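Local coordinates for protein EF0056 (Enterococcus faecalis, PDB 6ORI) that is a surface protein of unknown function, whose N-terminal region with its immunoglobulin-like folds probably acts at the cell surface, perhaps in biofilm formation, at residues Asn237-Lys248 with Pro339-Lys350; Ser204-Lys212 with Phe252-Trp263. One frame throughout, in Å; residues are numbered along the deposited sequence. Where two conformers were deposited one is given.

Contact 1: Asn237-Lys248 with Pro339-Lys350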
loop_
_atom_site.group_PDB
_atom_site.type_symbol
_atom_site.label_atom_id
_atom_site.label_comp_id
_atom_site.label_asym_id
_atom_site.label_seq_id
_atom_site.Cartn_x
_atom_site.Cartn_y
_atom_site.Cartn_z
ATOM N N ASN A 237 17.740 17.233 2.368
ATOM C CA ASN A 237 16.962 17.393 1.146
ATOM C C ASN A 237 15.695 16.585 1.192
ATOM O O ASN A 237 15.035 16.386 0.175
ATOM C CB ASN A 237 17.807 16.992 -0.057
ATOM C CG ASN A 237 19.013 17.860 -0.192
ATOM O OD1 ASN A 237 18.876 19.053 -0.413
ATOM N ND2 ASN A 237 20.189 17.297 0.013
ATOM N N GLY A 238 15.314 16.142 2.377
ATOM C CA GLY A 238 14.145 15.307 2.500
ATOM C C GLY A 238 14.412 13.896 2.017
ATOM O O GLY A 238 15.528 13.490 1.681
ATOM N N ALA A 239 13.361 13.106 2.021
ATOM C CA ALA A 239 13.494 11.689 1.758
ATOM C C ALA A 239 12.232 11.133 1.160
ATOM O O ALA A 239 11.136 11.648 1.401
ATOM C CB ALA A 239 13.807 10.968 3.033
ATOM N N ILE A 240 12.367 10.089 0.365
ATOM C CA ILE A 240 11.214 9.295 0.004
ATOM C C ILE A 240 11.113 8.148 0.992
ATOM O O ILE A 240 12.077 7.405 1.193
ATOM C CB ILE A 240 11.283 8.774 -1.431
ATOM C CG1 ILE A 240 11.303 9.950 -2.412
ATOM C CG2 ILE A 240 10.101 7.835 -1.709
ATOM C CD1 ILE A 240 11.691 9.558 -3.827
ATOM N N ILE A 241 9.954 8.046 1.633
ATOM C CA ILE A 241 9.680 7.024 2.632
ATOM C C ILE A 241 8.883 5.915 2.003
ATOM O O ILE A 241 7.873 6.162 1.351
ATOM C CB ILE A 241 8.833 7.574 3.803
ATOM C CG1 ILE A 241 9.342 8.933 4.293
ATOM C CG2 ILE A 241 8.776 6.579 4.956
ATOM C CD1 ILE A 241 10.770 8.948 4.710
ATOM N N LEU A 242 9.339 4.688 2.180
ATOM C CA LEU A 242 8.632 3.487 1.745
ATOM C C LEU A 242 8.104 2.812 2.983
ATOM O O LEU A 242 8.881 2.419 3.868
ATOM C CB LEU A 242 9.533 2.497 1.023
ATOM C CG LEU A 242 10.404 3.014 -0.096
ATOM C CD1 LEU A 242 11.207 1.864 -0.733
ATOM C CD2 LEU A 242 9.533 3.701 -1.116
ATOM N N ASP A 243 6.797 2.668 3.062
ATOM C CA ASP A 243 6.169 1.911 4.127
ATOM C C ASP A 243 5.688 0.590 3.547
ATOM O O ASP A 243 4.730 0.555 2.757
ATOM C CB ASP A 243 5.031 2.703 4.766
ATOM C CG ASP A 243 5.540 3.774 5.737
ATOM O OD1 ASP A 243 6.747 3.786 6.035
ATOM O OD2 ASP A 243 4.734 4.589 6.217
ATOM N N HIS A 244 6.416 -0.467 3.874
ATOM C CA HIS A 244 6.081 -1.811 3.445
ATOM C C HIS A 244 5.184 -2.405 4.511
ATOM O O HIS A 244 5.617 -2.666 5.632
ATOM C CB HIS A 244 7.369 -2.623 3.276
ATOM C CG HIS A 244 7.144 -4.046 2.863
ATOM N ND1 HIS A 244 8.054 -5.048 3.151
ATOM C CD2 HIS A 244 6.159 -4.627 2.138
ATOM C CE1 HIS A 244 7.615 -6.185 2.649
ATOM N NE2 HIS A 244 6.458 -5.959 2.044
ATOM N N LYS A 245 3.910 -2.585 4.173
ATOM C CA LYS A 245 2.937 -3.053 5.143
ATOM C C LYS A 245 2.480 -4.474 4.824
ATOM O O LYS A 245 2.144 -4.786 3.679
ATOM C CB LYS A 245 1.745 -2.093 5.207
ATOM C CG LYS A 245 0.770 -2.414 6.333
ATOM C CD LYS A 245 -0.325 -1.354 6.481
ATOM C CE LYS A 245 -1.179 -1.614 7.715
ATOM N NZ LYS A 245 -2.208 -0.559 7.864
ATOM N N LEU A 246 2.505 -5.322 5.841
ATOM C CA LEU A 246 2.143 -6.727 5.735
ATOM C C LEU A 246 0.867 -6.986 6.501
ATOM O O LEU A 246 0.779 -6.685 7.701
ATOM C CB LEU A 246 3.266 -7.619 6.274
ATOM C CG LEU A 246 4.601 -7.425 5.566
ATOM C CD1 LEU A 246 5.644 -8.264 6.247
ATOM C CD2 LEU A 246 4.512 -7.804 4.128
ATOM N N THR A 247 -0.126 -7.491 5.790
ATOM C CA THR A 247 -1.423 -7.865 6.343
ATOM C C THR A 247 -1.360 -9.357 6.636
ATOM O O THR A 247 -1.112 -10.155 5.716
ATOM C CB THR A 247 -2.483 -7.584 5.278
ATOM O OG1 THR A 247 -2.477 -6.180 4.950
ATOM C CG2 THR A 247 -3.867 -8.052 5.707
ATOM N N LYS A 248 -1.587 -9.739 7.879
ATOM C CA LYS A 248 -1.521 -11.140 8.243
ATOM C C LYS A 248 -2.791 -11.911 7.917
ATOM O O LYS A 248 -3.870 -11.346 7.786
ATOM C CB LYS A 248 -1.253 -11.272 9.736
ATOM C CG LYS A 248 0.091 -10.723 10.176
ATOM C CD LYS A 248 0.298 -10.958 11.692
ATOM C CE LYS A 248 1.594 -10.380 12.185
ATOM N NZ LYS A 248 1.816 -10.761 13.617
ATOM N N PRO A 339 -1.145 -5.855 11.870
ATOM C CA PRO A 339 -0.224 -5.802 10.728
ATOM C C PRO A 339 1.153 -5.312 11.125
ATOM O O PRO A 339 1.396 -4.832 12.238
ATOM C CB PRO A 339 -0.877 -4.785 9.790
ATOM C CG PRO A 339 -1.681 -3.922 10.700
ATOM C CD PRO A 339 -2.186 -4.822 11.796
ATOM N N ILE A 340 2.057 -5.463 10.177
ATOM C CA ILE A 340 3.454 -5.091 10.323
ATOM C C ILE A 340 3.774 -3.980 9.344
ATOM O O ILE A 340 3.342 -4.019 8.195
ATOM C CB ILE A 340 4.336 -6.302 10.005
ATOM C CG1 ILE A 340 4.068 -7.428 11.014
ATOM C CG2 ILE A 340 5.807 -5.899 9.922
ATOM C CD1 ILE A 340 4.598 -8.772 10.612
ATOM N N VAL A 341 4.546 -2.997 9.775
ATOM C CA VAL A 341 5.058 -1.952 8.898
ATOM C C VAL A 341 6.571 -1.923 9.025
ATOM O O VAL A 341 7.084 -1.790 10.145
ATOM C CB VAL A 341 4.468 -0.567 9.230
ATOM C CG1 VAL A 341 5.088 0.512 8.369
ATOM C CG2 VAL A 341 2.970 -0.566 9.029
ATOM N N VAL A 342 7.247 -2.073 7.892
ATOM C CA VAL A 342 8.703 -1.943 7.767
ATOM C C VAL A 342 8.907 -0.661 7.002
ATOM O O VAL A 342 8.356 -0.498 5.924
ATOM C CB VAL A 342 9.290 -3.143 6.993
ATOM C CG1 VAL A 342 10.801 -3.008 6.834
ATOM C CG2 VAL A 342 8.938 -4.458 7.709
ATOM N N ARG A 343 9.691 0.254 7.551
ATOM C CA ARG A 343 9.861 1.568 6.945
ATOM C C ARG A 343 11.284 1.749 6.427
ATOM O O ARG A 343 12.265 1.500 7.158
ATOM C CB ARG A 343 9.492 2.654 7.963
ATOM C CG ARG A 343 9.842 4.051 7.484
ATOM C CD ARG A 343 9.185 5.081 8.366
ATOM N NE ARG A 343 7.733 4.994 8.243
ATOM C CZ ARG A 343 6.850 5.358 9.167
ATOM N NH1 ARG A 343 7.246 5.842 10.326
ATOM N NH2 ARG A 343 5.551 5.202 8.933
ATOM N N TYR A 344 11.401 2.220 5.187
ATOM C CA TYR A 344 12.675 2.571 4.589
ATOM C C TYR A 344 12.698 4.054 4.284
ATOM O O TYR A 344 11.737 4.619 3.709
ATOM C CB TYR A 344 12.899 1.760 3.312
ATOM C CG TYR A 344 12.839 0.276 3.540
ATOM C CD1 TYR A 344 13.851 -0.373 4.236
ATOM C CD2 TYR A 344 11.801 -0.489 3.039
ATOM C CE1 TYR A 344 13.823 -1.696 4.461
ATOM C CE2 TYR A 344 11.760 -1.855 3.264
ATOM C CZ TYR A 344 12.785 -2.450 3.955
ATOM O OH TYR A 344 12.834 -3.786 4.217
ATOM N N VAL A 345 13.767 4.718 4.697
ATOM C CA VAL A 345 13.939 6.148 4.499
ATOM C C VAL A 345 15.052 6.370 3.470
ATOM O O VAL A 345 16.221 6.092 3.755
ATOM C CB VAL A 345 14.290 6.828 5.821
ATOM C CG1 VAL A 345 14.458 8.308 5.619
ATOM C CG2 VAL A 345 13.242 6.544 6.893
ATOM N N LEU A 346 14.690 6.866 2.294
ATOM C CA LEU A 346 15.628 7.072 1.188
ATOM C C LEU A 346 15.987 8.535 1.178
ATOM O O LEU A 346 15.231 9.353 0.673
ATOM C CB LEU A 346 14.977 6.695 -0.154
ATOM C CG LEU A 346 14.258 5.339 -0.240
ATOM C CD1 LEU A 346 13.667 5.129 -1.614
ATOM C CD2 LEU A 346 15.211 4.222 0.067
ATOM N N GLN A 347 17.130 8.874 1.743
ATOM C CA GLN A 347 17.562 10.258 1.799
ATOM C C GLN A 347 17.987 10.729 0.426
ATOM O O GLN A 347 18.748 10.064 -0.258
ATOM C CB GLN A 347 18.712 10.397 2.783
ATOM C CG GLN A 347 18.368 9.884 4.186
ATOM C CD GLN A 347 19.311 10.397 5.247
ATOM O OE1 GLN A 347 20.482 10.664 4.975
ATOM N NE2 GLN A 347 18.805 10.543 6.467
ATOM N N LEU A 348 17.454 11.862 -0.007
ATOM C CA LEU A 348 17.804 12.402 -1.309
ATOM C C LEU A 348 19.089 13.218 -1.244
ATOM O O LEU A 348 19.378 13.867 -0.253
ATOM C CB LEU A 348 16.666 13.273 -1.821
ATOM C CG LEU A 348 15.329 12.554 -1.992
ATOM C CD1 LEU A 348 14.274 13.568 -2.365
ATOM C CD2 LEU A 348 15.403 11.448 -3.005
ATOM N N THR A 349 19.839 13.214 -2.345
ATOM C CA THR A 349 21.117 13.922 -2.418
ATOM C C THR A 349 20.929 15.383 -2.751
ATOM O O THR A 349 21.831 16.189 -2.515
ATOM C CB THR A 349 22.002 13.342 -3.508
ATOM O OG1 THR A 349 21.278 13.369 -4.734
ATOM C CG2 THR A 349 22.414 11.914 -3.188
ATOM N N LYS A 350 19.785 15.719 -3.324
ATOM C CA LYS A 350 19.438 17.107 -3.598
ATOM C C LYS A 350 17.919 17.201 -3.591
ATOM O O LYS A 350 17.232 16.174 -3.598
ATOM C CB LYS A 350 20.039 17.577 -4.928
ATOM C CG LYS A 350 19.651 16.740 -6.100
ATOM C CD LYS A 350 20.465 17.092 -7.338
ATOM C CE LYS A 350 21.902 16.657 -7.193
ATOM N NZ LYS A 350 22.682 16.839 -8.443
HETATM O O HOH W 1 18.162 14.322 2.332
HETATM O O HOH W 2 21.445 14.575 1.486
HETATM O O HOH W 3 10.904 -5.378 3.230
#
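D243 and R343 meet side by side on an antiparallel strand pair, 239-248 with 340-348, at the middle of a five-stranded sheet of this immunoglobulin-like protein. The grip is side-on: R343 NE reaches D243 OD1 at 2.7 Å, nearly straight at 172°, while R343 NH2 takes D243 OD2 at 2.9 Å. Both oxygens are met on their syn sides, and the carboxylate and guanidinium planes lie 31° apart. The R343 chain leaves with CG anti to the backbone N (chi1 171°) and bends at chi3, which brings the NE/NH2 edge of the guanidinium alongside the D243 carboxylate. I241 CG2 packs against the aliphatic part of R343, 3.7 Å from R343 CG, and I241 CD1 lies alongside V345 CG1. V294 O accepts a further hydrogen bond from R343 NH2, which helps fix the guanidinium.

On the face carrying I240, L242, H244 and L246, contacts are mostly apolar: L242 CG meets L346 CD1 at 4.2 Å, and strand 375-382 covers L242 and L346 through F377. H244 NE2 bonds T392 O, and a water joins H244 ND1 to Y344 OH.

Paired backbone bonds run from I240 with L346 to L246 with I340, and beyond them L348 N binds G238 O. Strands 211-221 and 277-284 flank the pair. At the far end the extended K248 chain crosses I340 at about a right angle, K248 CE 3.8 Å from I340 CD1, and K248 NZ bonds the carbonyls of S336, F332 and F252.

Contact 2: Ser204-Lys212 with Phe252-Trp263; sequences SENNSDQFK and FSYSTSAKGTPW
A type I beta turn, N207 to Q210, just before strand 211-221 packs against the loop and short helix 254-257 that follow the neighbouring strand 239-248, at one end of the five-stranded sheet. N207 carries most of the polar contact, its amide placed between the helix end and W263. N207 OD1 receives K259 N on a lone pair at 2.9 Å, in the carbonyl plane and nearly straight (168°). N207 ND2 donates to S257 O, also at 2.9 Å, but from above the S257 carbonyl plane. The same OD1 lies at the edge of the W263 indole, 3.3 Å from W263 CZ2. W263 NE1 bonds K259 O, tying the indole to the loop that N207 grips.

N206 crosses K259 at about a right angle, with N206 OD1 3.5 Å from K259 CB. On the other side of N207 the contact is aromatic. F252 has CG anti to its backbone N (chi1 -176°), which carries the ring to Q210 and F211. F211 turns its edge toward the F252 face in an offset edge-to-face pair, centroids 5.4 Å apart and planes at 63°. F211 CE2 also reaches W263 CZ3.

On the helix side, S253 is the N-cap, with its OG accepting from T256 N. Q210 OE1 lies at the F252 ring edge, 3.5 Å from F252 CD1, and one water donates to Q210 OE1 and Q210 O while accepting from F252 N.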
loop_
_atom_site.group_PDB
_atom_site.type_symbol
_atom_site.label_atom_id
_atom_site.label_comp_id
_atom_site.label_asym_id
_atom_site.label_seq_id
_atom_site.Cartn_x
_atom_site.Cartn_y
_atom_site.Cartn_z
ATOM N N SER A 204 8.628 -19.139 -1.683
ATOM C CA SER A 204 9.037 -20.016 -0.603
ATOM C C SER A 204 7.919 -20.954 -0.155
ATOM O O SER A 204 6.751 -20.569 -0.139
ATOM C CB SER A 204 9.472 -19.152 0.595
ATOM O OG SER A 204 9.905 -19.954 1.668
ATOM N N GLU A 205 8.294 -22.153 0.282
ATOM C CA GLU A 205 7.360 -23.064 0.955
ATOM C C GLU A 205 7.284 -22.826 2.473
ATOM O O GLU A 205 6.540 -23.470 3.190
ATOM C CB GLU A 205 7.770 -24.511 0.665
ATOM C CG GLU A 205 7.659 -24.830 -0.810
ATOM C CD GLU A 205 8.127 -26.215 -1.153
ATOM O OE1 GLU A 205 8.887 -26.375 -2.144
ATOM O OE2 GLU A 205 7.714 -27.159 -0.450
ATOM N N ASN A 206 8.065 -21.883 2.973
ATOM C CA ASN A 206 8.050 -21.551 4.385
ATOM C C ASN A 206 6.939 -20.576 4.750
ATOM O O ASN A 206 6.839 -19.498 4.165
ATOM C CB ASN A 206 9.405 -20.971 4.765
ATOM C CG ASN A 206 10.508 -21.969 4.605
ATOM O OD1 ASN A 206 10.396 -23.098 5.067
ATOM N ND2 ASN A 206 11.561 -21.573 3.929
ATOM N N ASN A 207 6.096 -20.964 5.701
ATOM C CA ASN A 207 5.085 -20.067 6.254
ATOM C C ASN A 207 4.234 -19.454 5.169
ATOM O O ASN A 207 3.927 -18.246 5.207
ATOM C CB ASN A 207 5.776 -18.988 7.077
ATOM C CG ASN A 207 6.750 -19.581 8.090
ATOM O OD1 ASN A 207 7.963 -19.545 7.889
ATOM N ND2 ASN A 207 6.229 -20.185 9.146
ATOM N N SER A 208 3.810 -20.276 4.213
ATOM C CA SER A 208 3.151 -19.765 3.019
ATOM C C SER A 208 1.685 -19.369 3.218
ATOM O O SER A 208 1.084 -18.823 2.290
ATOM C CB SER A 208 3.212 -20.813 1.935
ATOM O OG SER A 208 2.578 -21.980 2.407
ATOM N N ASP A 209 1.128 -19.630 4.409
ATOM C CA ASP A 209 -0.250 -19.279 4.740
ATOM C C ASP A 209 -0.324 -18.265 5.875
ATOM O O ASP A 209 -1.387 -18.128 6.508
ATOM C CB ASP A 209 -1.028 -20.541 5.128
ATOM C CG ASP A 209 -0.422 -21.278 6.310
ATOM O OD1 ASP A 209 0.693 -20.917 6.763
ATOM O OD2 ASP A 209 -1.079 -22.239 6.791
ATOM N N GLN A 210 0.757 -17.528 6.130
ATOM C CA GLN A 210 0.788 -16.606 7.257
ATOM C C GLN A 210 0.480 -15.155 6.906
ATOM O O GLN A 210 0.036 -14.379 7.770
ATOM C CB GLN A 210 2.130 -16.709 7.983
ATOM C CG GLN A 210 2.337 -18.060 8.627
ATOM C CD GLN A 210 1.248 -18.376 9.605
ATOM O OE1 GLN A 210 1.006 -17.613 10.542
ATOM N NE2 GLN A 210 0.533 -19.466 9.362
ATOM N N PHE A 211 0.693 -14.788 5.648
ATOM C CA PHE A 211 0.412 -13.430 5.192
ATOM C C PHE A 211 -0.656 -13.429 4.129
ATOM O O PHE A 211 -0.727 -14.342 3.300
ATOM C CB PHE A 211 1.692 -12.769 4.702
ATOM C CG PHE A 211 2.651 -12.535 5.809
ATOM C CD1 PHE A 211 2.493 -11.461 6.643
ATOM C CD2 PHE A 211 3.691 -13.411 6.052
ATOM C CE1 PHE A 211 3.358 -11.243 7.691
ATOM C CE2 PHE A 211 4.535 -13.203 7.099
ATOM C CZ PHE A 211 4.365 -12.120 7.929
ATOM N N LYS A 212 -1.501 -12.405 4.174
ATOM C CA LYS A 212 -2.576 -12.223 3.233
ATOM C C LYS A 212 -2.241 -11.244 2.118
ATOM O O LYS A 212 -2.690 -11.404 0.994
ATOM C CB LYS A 212 -3.814 -11.768 3.999
ATOM C CG LYS A 212 -5.080 -11.833 3.163
ATOM C CD LYS A 212 -6.280 -11.213 3.831
ATOM C CE LYS A 212 -6.701 -11.958 5.065
ATOM N NZ LYS A 212 -7.114 -13.373 4.836
ATOM N N PHE A 252 0.669 -14.553 13.146
ATOM C CA PHE A 252 2.059 -15.004 12.992
ATOM C C PHE A 252 3.004 -14.477 14.058
ATOM O O PHE A 252 2.990 -13.299 14.406
ATOM C CB PHE A 252 2.572 -14.554 11.625
ATOM C CG PHE A 252 3.964 -15.029 11.287
ATOM C CD1 PHE A 252 4.232 -16.376 11.153
ATOM C CD2 PHE A 252 4.976 -14.123 11.073
ATOM C CE1 PHE A 252 5.497 -16.815 10.802
ATOM C CE2 PHE A 252 6.246 -14.551 10.715
ATOM C CZ PHE A 252 6.498 -15.891 10.588
ATOM N N SER A 253 3.816 -15.391 14.579
ATOM C CA SER A 253 4.994 -15.058 15.356
ATOM C C SER A 253 6.244 -15.524 14.612
ATOM O O SER A 253 6.429 -16.727 14.380
ATOM C CB SER A 253 4.940 -15.748 16.707
ATOM O OG SER A 253 6.214 -15.693 17.340
ATOM N N TYR A 254 7.111 -14.584 14.271
ATOM C CA TYR A 254 8.392 -14.938 13.648
ATOM C C TYR A 254 9.247 -15.785 14.563
ATOM O O TYR A 254 9.794 -16.793 14.154
ATOM C CB TYR A 254 9.154 -13.678 13.263
ATOM C CG TYR A 254 10.504 -13.930 12.605
ATOM C CD1 TYR A 254 10.602 -14.115 11.230
ATOM C CD2 TYR A 254 11.674 -13.954 13.355
ATOM C CE1 TYR A 254 11.842 -14.355 10.629
ATOM C CE2 TYR A 254 12.912 -14.175 12.765
ATOM C CZ TYR A 254 12.985 -14.373 11.400
ATOM O OH TYR A 254 14.180 -14.569 10.742
ATOM N N SER A 255 9.349 -15.355 15.814
ATOM C CA SER A 255 10.189 -16.024 16.795
ATOM C C SER A 255 9.800 -17.476 16.992
ATOM O O SER A 255 10.662 -18.356 17.043
ATOM C CB SER A 255 10.096 -15.263 18.121
ATOM O OG SER A 255 10.600 -13.955 17.958
ATOM N N THR A 256 8.508 -17.743 17.094
ATOM C CA THR A 256 8.068 -19.111 17.357
ATOM C C THR A 256 7.944 -19.971 16.093
ATOM O O THR A 256 8.216 -21.162 16.135
ATOM C CB THR A 256 6.751 -19.168 18.121
ATOM O OG1 THR A 256 5.691 -18.688 17.299
ATOM C CG2 THR A 256 6.823 -18.348 19.375
ATOM N N SER A 257 7.592 -19.369 14.961
ATOM C CA SER A 257 7.093 -20.135 13.831
ATOM C C SER A 257 7.841 -19.996 12.508
ATOM O O SER A 257 7.658 -20.820 11.621
ATOM C CB SER A 257 5.627 -19.766 13.587
ATOM O OG SER A 257 4.854 -19.992 14.754
ATOM N N ALA A 258 8.668 -18.971 12.327
ATOM C CA ALA A 258 9.311 -18.809 11.034
ATOM C C ALA A 258 10.254 -19.958 10.725
ATOM O O ALA A 258 10.997 -20.395 11.589
ATOM C CB ALA A 258 10.069 -17.501 10.970
ATOM N N LYS A 259 10.209 -20.416 9.478
ATOM C CA LYS A 259 11.104 -21.442 8.956
ATOM C C LYS A 259 11.891 -20.873 7.788
ATOM O O LYS A 259 11.490 -19.886 7.179
ATOM C CB LYS A 259 10.283 -22.664 8.503
ATOM C CG LYS A 259 9.401 -23.273 9.616
ATOM C CD LYS A 259 10.194 -23.737 10.813
ATOM C CE LYS A 259 11.108 -24.910 10.484
ATOM N NZ LYS A 259 10.340 -26.109 10.024
ATOM N N GLY A 260 13.017 -21.480 7.458
ATOM C CA GLY A 260 13.885 -20.927 6.434
ATOM C C GLY A 260 14.563 -19.651 6.904
ATOM O O GLY A 260 14.843 -18.759 6.121
ATOM N N THR A 261 14.831 -19.594 8.203
ATOM C CA THR A 261 15.445 -18.454 8.840
ATOM C C THR A 261 16.962 -18.442 8.676
ATOM O O THR A 261 17.581 -19.484 8.445
ATOM C CB THR A 261 15.087 -18.463 10.325
ATOM O OG1 THR A 261 15.325 -19.780 10.860
ATOM C CG2 THR A 261 13.612 -18.102 10.533
ATOM N N PRO A 262 17.583 -17.264 8.799
ATOM C CA PRO A 262 16.909 -15.991 9.012
ATOM C C PRO A 262 16.314 -15.444 7.729
ATOM O O PRO A 262 16.838 -15.588 6.626
ATOM C CB PRO A 262 18.037 -15.104 9.542
ATOM C CG PRO A 262 19.256 -15.624 8.836
ATOM C CD PRO A 262 19.055 -17.119 8.751
ATOM N N TRP A 263 15.176 -14.794 7.895
ATOM C CA TRP A 263 14.565 -14.114 6.762
ATOM C C TRP A 263 15.290 -12.813 6.460
ATOM O O TRP A 263 16.019 -12.272 7.299
ATOM C CB TRP A 263 13.108 -13.785 7.041
ATOM C CG TRP A 263 12.172 -14.957 7.071
ATOM C CD1 TRP A 263 12.478 -16.286 6.970
ATOM C CD2 TRP A 263 10.762 -14.882 7.224
ATOM N NE1 TRP A 263 11.328 -17.044 7.045
ATOM C CE2 TRP A 263 10.264 -16.194 7.211
ATOM C CE3 TRP A 263 9.864 -13.819 7.372
ATOM C CZ2 TRP A 263 8.906 -16.470 7.333
ATOM C CZ3 TRP A 263 8.520 -14.093 7.503
ATOM C CH2 TRP A 263 8.056 -15.421 7.489
HETATM O O HOH W 4 -0.590 -15.112 10.348
#

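How the contacts relate
Contact 1 is buried and lies within the five-stranded sheet, while contact 2 is partly buried and sits in the loops beyond one end of it, the two centres about 22 Å apart. Their segments alternate along the chain: strand 211-221, begun in contact 2, pairs with strand 239-248 of contact 1, which then leads into helix 254-257. They meet where F211 CE1 packs on L246 CB at 3.9 Å and K212 N probably bonds T247 O. The chemistry follows the position: contact 1 relies on regular backbone ladders, apolar layers and a salt bridge, contact 2 on an asparagine amide, a water and aromatic edges.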